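Local coordinates for BT_4661 (PDB 4AK2), which probably binds heparin and heparan sulphate at the surface of the gut bacterium Bacteroides thetaiotaomicron, this chain being its glycan-binding C-terminal part, at residues Ser116-Ser119 / Asp120-Gln124; Pro145-Gly148 / Ala149-Lys153. One frame throughout, in Å; residues are numbered along the deposited sequence.

Contact 1 (Ser116-Ser119 / Asp120-Gln124); sequences SMIS and DSNVQ
Ser119 and Val123 face each other across a tight reversal of the chain, and the polar contacts centre on one carbonyl. The backbone N of Ser119 gives a hydrogen bond to Val123 O (2.8 Å), which it meets nearly along the C=O axis. Ile118 CA offers the same oxygen a CA-H...O contact at 3.3 Å, and a water adds a longer bond to it. This water also donates to Met117 O and pairs with Ser119 OG, tying three groups of the two arms together. With chi1 at 50°, Ser119 OG sits between its own backbone N and carbonyl carbon, where this water reaches it; its protein partner is Tyr253 OH, which also bonds Asp120 O. A second water bridges Ser119 O (2.8 Å) and Asn122 N (2.9 Å).

The fold context is a hairpin-like reversal in the loop between strands 105-115 and 131-134. Asn122 has phi and psi of 66° and 18° and Ser121 similar values, so two successive residues of left-handed conformation carry the chain round, with a weak bond from Val123 N to Asp120 O. The side chain of Met117 is about 7 Å from a bound 2-O-sulfated iduronic acid, which places the loop near the glycan site.

Van der Waals contacts flank these bonds, Ile118 carbons against amide oxygens. Ile118 CG2 lies alongside the Asn122 side chain, 3.6 Å from OD1. The extended Gln124 slants across Ile118, bringing OE1 to 3.5 Å from CG1, while its NE2 bonds weakly to Glu126, also the partner of Ser116 OG. Cut back to an alanine, Gln124 would probably leave Ile118 CG1 and CD1 without their amide cover and Glu126 without that weak bond.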
ATOM      1  N   SER A 116      -7.450  -0.254 -11.435  1.00 14.86           N
ATOM      2  CA  SER A 116      -8.810  -0.617 -11.054  1.00 15.17           C
ATOM      3  C   SER A 116      -9.476  -1.499 -12.118  1.00 15.53           C
ATOM      4  O   SER A 116      -8.983  -1.602 -13.244  1.00 19.17           O
ATOM      5  CB  SER A 116      -9.650   0.627 -10.804  1.00 15.87           C
ATOM      6  OG  SER A 116     -10.804   0.217 -10.101  1.00 17.94           O
ATOM      7  N   MET A 117     -10.599  -2.132 -11.760  1.00 16.61           N
ATOM      8  CA  MET A 117     -11.355  -2.946 -12.696  1.00 17.46           C
ATOM      9  C   MET A 117     -12.756  -3.187 -12.165  1.00 16.77           C
ATOM     10  O   MET A 117     -13.015  -3.028 -10.966  1.00 17.98           O
ATOM     11  CB  MET A 117     -10.669  -4.296 -12.922  1.00 19.11           C
ATOM     12  CG  MET A 117     -10.795  -5.276 -11.767  1.00 19.28           C
ATOM     13  SD  MET A 117      -9.929  -6.824 -12.056  1.00 20.84           S
ATOM     14  CE  MET A 117     -10.829  -7.480 -13.458  1.00 23.16           C
ATOM     15  N   ILE A 118     -13.649  -3.584 -13.065  1.00 17.51           N
ATOM     16  CA  ILE A 118     -14.911  -4.203 -12.683  1.00 20.71           C
ATOM     17  C   ILE A 118     -14.640  -5.714 -12.643  1.00 19.71           C
ATOM     18  O   ILE A 118     -14.306  -6.334 -13.665  1.00 22.61           O
ATOM     19  CB  ILE A 118     -16.041  -3.832 -13.662  1.00 22.52           C
ATOM     20  CG1 ILE A 118     -16.186  -2.311 -13.726  1.00 24.02           C
ATOM     21  CG2 ILE A 118     -17.349  -4.510 -13.244  1.00 22.87           C
ATOM     22  CD1 ILE A 118     -17.278  -1.783 -14.657  1.00 27.17           C
ATOM     23  N   SER A 119     -14.756  -6.288 -11.451  1.00 18.77           N
ATOM     24  CA  SER A 119     -14.501  -7.722 -11.226  1.00 18.16           C
ATOM     25  C   SER A 119     -15.823  -8.514 -11.211  1.00 16.51           C
ATOM     26  O   SER A 119     -16.831  -8.002 -11.687  1.00 20.75           O
ATOM     27  CB  SER A 119     -13.625  -7.905  -9.969  1.00 20.13           C
ATOM     28  OG  SER A 119     -14.133  -7.188  -8.872  1.00 18.62           O
ATOM     29  N   ASP A 120     -15.849  -9.740 -10.683  1.00 17.57           N
ATOM     30  CA  ASP A 120     -17.094 -10.525 -10.719  1.00 18.22           C
ATOM     31  C   ASP A 120     -18.247  -9.781 -10.045  1.00 18.32           C
ATOM     32  O   ASP A 120     -18.058  -9.032  -9.063  1.00 18.29           O
ATOM     33  CB  ASP A 120     -16.938 -11.870  -9.981  1.00 19.25           C
ATOM     34  CG  ASP A 120     -16.189 -12.919 -10.773  1.00 20.87           C
ATOM     35  OD1 ASP A 120     -15.818 -12.702 -11.955  1.00 21.44           O
ATOM     36  OD2 ASP A 120     -15.938 -13.998 -10.182  1.00 21.53           O
ATOM     37  N   SER A 121     -19.456 -10.080 -10.521  1.00 20.11           N
ATOM     38  CA  SER A 121     -20.685  -9.619  -9.870  1.00 20.00           C
ATOM     39  C   SER A 121     -20.807  -8.095  -9.860  1.00 21.19           C
ATOM     40  O   SER A 121     -21.410  -7.529  -8.954  1.00 21.52           O
ATOM     41  CB  SER A 121     -20.795 -10.180  -8.438  1.00 19.81           C
ATOM     42  OG  SER A 121     -20.730 -11.584  -8.480  1.00 20.99           O
ATOM     43  N   ASN A 122     -20.225  -7.454 -10.869  1.00 21.69           N
ATOM     44  CA  ASN A 122     -20.325  -5.994 -11.065  1.00 21.23           C
ATOM     45  C   ASN A 122     -19.656  -5.149  -9.978  1.00 18.01           C
ATOM     46  O   ASN A 122     -19.896  -3.950  -9.885  1.00 21.90           O
ATOM     47  CB  ASN A 122     -21.733  -5.506 -11.417  1.00 26.05           C
ATOM     48  CG  ASN A 122     -21.835  -5.145 -12.884  1.00 38.66           C
ATOM     49  OD1 ASN A 122     -20.934  -4.473 -13.444  1.00 43.33           O
ATOM     50  ND2 ASN A 122     -22.877  -5.622 -13.529  1.00 49.08           N
ATOM     51  N   VAL A 123     -18.757  -5.779  -9.207  1.00 17.62           N
ATOM     52  CA  VAL A 123     -18.032  -5.097  -8.139  1.00 17.51           C
ATOM     53  C   VAL A 123     -16.935  -4.251  -8.757  1.00 17.42           C
ATOM     54  O   VAL A 123     -16.220  -4.673  -9.657  1.00 17.93           O
ATOM     55  CB  VAL A 123     -17.431  -6.114  -7.137  1.00 17.01           C
ATOM     56  CG1 VAL A 123     -16.429  -5.489  -6.155  1.00 18.28           C
ATOM     57  CG2 VAL A 123     -18.545  -6.846  -6.421  1.00 19.40           C
ATOM     58  N   GLN A 124     -16.835  -3.015  -8.285  1.00 18.08           N
ATOM     59  CA  GLN A 124     -15.749  -2.137  -8.681  1.00 16.61           C
ATOM     60  C   GLN A 124     -15.168  -1.601  -7.364  1.00 16.19           C
ATOM     61  O   GLN A 124     -15.549  -0.541  -6.859  1.00 18.15           O
ATOM     62  CB  GLN A 124     -16.281  -1.012  -9.560  1.00 19.66           C
ATOM     63  CG  GLN A 124     -15.189  -0.133 -10.149  1.00 19.06           C
ATOM     64  CD  GLN A 124     -15.750   0.912 -11.072  1.00 26.11           C
ATOM     65  OE1 GLN A 124     -16.644   0.642 -11.884  1.00 26.60           O
ATOM     66  NE2 GLN A 124     -15.237   2.131 -10.949  1.00 35.11           N
TER
HETATM   67  O   HOH W   1     -13.146  -4.555  -8.521  1.00 17.81           O
HETATM   68  O   HOH W   2     -19.032  -8.210 -13.368  1.00 32.20           O

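Contact 2 (Pro145-Gly148 / Ala149-Lys153); sequences PSLG and AGIDK
Leu147 CG stands anti to its own carbonyl carbon (chi1 -52°), and Ile151 holds CG1 in the corresponding position (chi1 -57°); these two rotations let the side chains meet across a short turn. They cross at about a right angle. Leu147 CD1 comes to 3.9 Å from Ile151 CG2, the branch that lies anti to the Ile151 backbone N, and Leu147 CB packs against the same methyl. The other branch of Ile151 turns to the backbone: CG1 rests 3.4 Å from Gly148 O and a little farther from Leu147 O, so one methylene touches two successive carbonyl oxygens.

Leu147 CD1 has a further neighbour in Lys153 CB, at 3.9 Å. The delta methyl is thus shared by an isoleucine and the root of a lysine, whose longer chain leads away from the contact. The Leu147 side chain also touches Leu125, in the loop between strands 105-115 and 131-134.

The backbone is joined by Ile151 N and Gly148 O, a weak hydrogen bond, 3.4 Å long and near straight. Both glycines adopt positive phi. At Gly148 a beta carbon would be jammed against the carbonyl oxygen of Leu147 and would crowd Ala149 N; at Gly150 (phi 91°) it would press on the carbonyl of Ala149. Just beyond the turn, Asp152 OD1 is hydrogen-bonded to Ser154 OG.

Residues Gly148 to Ile151 form a type II beta turn, with Ala149 and Gly150 at its corners and glycine in the third position, where this turn commonly places it; here it reverses the surface loop between strands 140-141 and 157-161.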
ATOM      1  N   PRO A 145     -14.367   1.898   1.355  1.00 12.67           N
ATOM      2  CA  PRO A 145     -14.273   1.852  -0.084  1.00 12.65           C
ATOM      3  C   PRO A 145     -15.625   2.076  -0.760  1.00 13.60           C
ATOM      4  O   PRO A 145     -16.681   1.853  -0.138  1.00 16.80           O
ATOM      5  CB  PRO A 145     -13.820   0.406  -0.351  1.00 13.96           C
ATOM      6  CG  PRO A 145     -14.381  -0.394   0.810  1.00 14.31           C
ATOM      7  CD  PRO A 145     -14.320   0.577   1.984  1.00 13.71           C
ATOM      8  N   SER A 146     -15.605   2.473  -2.023  1.00 14.49           N
ATOM      9  CA  SER A 146     -16.810   2.348  -2.834  0.50 14.74           C
ATOM     10  C   SER A 146     -16.818   0.934  -3.426  1.00 15.85           C
ATOM     11  O   SER A 146     -15.761   0.340  -3.724  1.00 16.15           O
ATOM     12  CB  SER A 146     -16.861   3.406  -3.932  0.50 14.24           C
ATOM     13  OG  SER A 146     -15.652   3.402  -4.663  0.50 14.73           O
ATOM     14  N   LEU A 147     -18.015   0.378  -3.564  1.00 17.79           N
ATOM     15  CA  LEU A 147     -18.170  -1.023  -3.969  1.00 17.06           C
ATOM     16  C   LEU A 147     -18.557  -1.197  -5.421  1.00 17.80           C
ATOM     17  O   LEU A 147     -18.353  -2.278  -5.971  1.00 20.96           O
ATOM     18  CB  LEU A 147     -19.225  -1.723  -3.099  1.00 18.70           C
ATOM     19  CG  LEU A 147     -19.055  -1.625  -1.576  1.00 19.34           C
ATOM     20  CD1 LEU A 147     -20.102  -2.470  -0.872  1.00 20.46           C
ATOM     21  CD2 LEU A 147     -17.647  -2.025  -1.130  1.00 19.21           C
ATOM     22  N   GLY A 148     -19.175  -0.176  -6.014  1.00 19.98           N
ATOM     23  CA  GLY A 148     -19.673  -0.236  -7.378  1.00 22.72           C
ATOM     24  C   GLY A 148     -21.175  -0.014  -7.421  1.00 22.94           C
ATOM     25  O   GLY A 148     -21.897  -0.359  -6.477  1.00 21.54           O
ATOM     26  N   ALA A 149     -21.665   0.560  -8.512  1.00 26.94           N
ATOM     27  CA  ALA A 149     -23.111   0.717  -8.723  1.00 28.10           C
ATOM     28  C   ALA A 149     -23.849  -0.633  -8.646  1.00 23.78           C
ATOM     29  O   ALA A 149     -23.413  -1.630  -9.253  1.00 26.94           O
ATOM     30  CB  ALA A 149     -23.385   1.405 -10.053  1.00 35.61           C
ATOM     31  N   GLY A 150     -24.937  -0.675  -7.886  1.00 23.12           N
ATOM     32  CA  GLY A 150     -25.804  -1.853  -7.862  1.00 21.44           C
ATOM     33  C   GLY A 150     -25.437  -2.873  -6.793  1.00 18.63           C
ATOM     34  O   GLY A 150     -26.160  -3.850  -6.612  1.00 21.58           O
ATOM     35  N   ILE A 151     -24.321  -2.676  -6.095  1.00 17.59           N
ATOM     36  CA  ILE A 151     -23.912  -3.640  -5.071  1.00 18.99           C
ATOM     37  C   ILE A 151     -24.745  -3.446  -3.782  1.00 17.66           C
ATOM     38  O   ILE A 151     -24.900  -2.315  -3.288  1.00 19.41           O
ATOM     39  CB  ILE A 151     -22.395  -3.534  -4.780  1.00 16.42           C
ATOM     40  CG1 ILE A 151     -21.603  -3.751  -6.089  1.00 18.40           C
ATOM     41  CG2 ILE A 151     -21.993  -4.506  -3.669  1.00 17.38           C
ATOM     42  CD1 ILE A 151     -21.894  -5.087  -6.783  1.00 21.43           C
ATOM     43  N   ASP A 152     -25.265  -4.556  -3.242  1.00 14.88           N
ATOM     44  CA  ASP A 152     -25.944  -4.527  -1.949  1.00 15.17           C
ATOM     45  C   ASP A 152     -24.881  -4.582  -0.864  1.00 15.07           C
ATOM     46  O   ASP A 152     -24.268  -5.644  -0.657  1.00 16.87           O
ATOM     47  CB  ASP A 152     -26.957  -5.676  -1.856  1.00 16.73           C
ATOM     48  CG  ASP A 152     -27.806  -5.628  -0.585  1.00 14.42           C
ATOM     49  OD1 ASP A 152     -27.317  -5.036   0.402  1.00 16.25           O
ATOM     50  OD2 ASP A 152     -28.911  -6.222  -0.589  1.00 16.30           O
ATOM     51  N   LYS A 153     -24.627  -3.471  -0.183  1.00 15.20           N
ATOM     52  CA  LYS A 153     -23.593  -3.445   0.839  1.00 16.34           C
ATOM     53  C   LYS A 153     -23.950  -4.373   2.021  1.00 16.87           C
ATOM     54  O   LYS A 153     -23.019  -4.887   2.659  1.00 20.22           O
ATOM     55  CB  LYS A 153     -23.323  -2.012   1.333  1.00 18.84           C
ATOM     56  CG  LYS A 153     -24.330  -1.497   2.320  1.00 23.50           C
ATOM     57  CD  LYS A 153     -24.206   0.016   2.387  1.00 30.39           C
ATOM     58  CE  LYS A 153     -25.450   0.647   3.018  1.00 30.64           C
ATOM     59  NZ  LYS A 153     -25.427   0.414   4.482  1.00 47.38           N
TER

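Contact 1 comes first along the chain, in the loop between strands 105-115 and 131-134; contact 2 follows between strands 140-141 and 157-161. Their centres lie 10 Å apart, on the same side of the chain's centre, and the loops touch. Gln124 N probably hydrogen-bonds Leu147 O at 2.9 Å, and Ile151 CD1 packs on Val123 CG2 at 3.8 Å, so residues of the second turn help cover the buried valine of the first. Strand 105-115 belongs to the four-stranded sheet, whereas strands 131-134 and 157-161 belong to the seven-stranded one. Contact 1, near the bound glycan, therefore sits where the chain passes between the sheets, with contact 2 leaning on this passage.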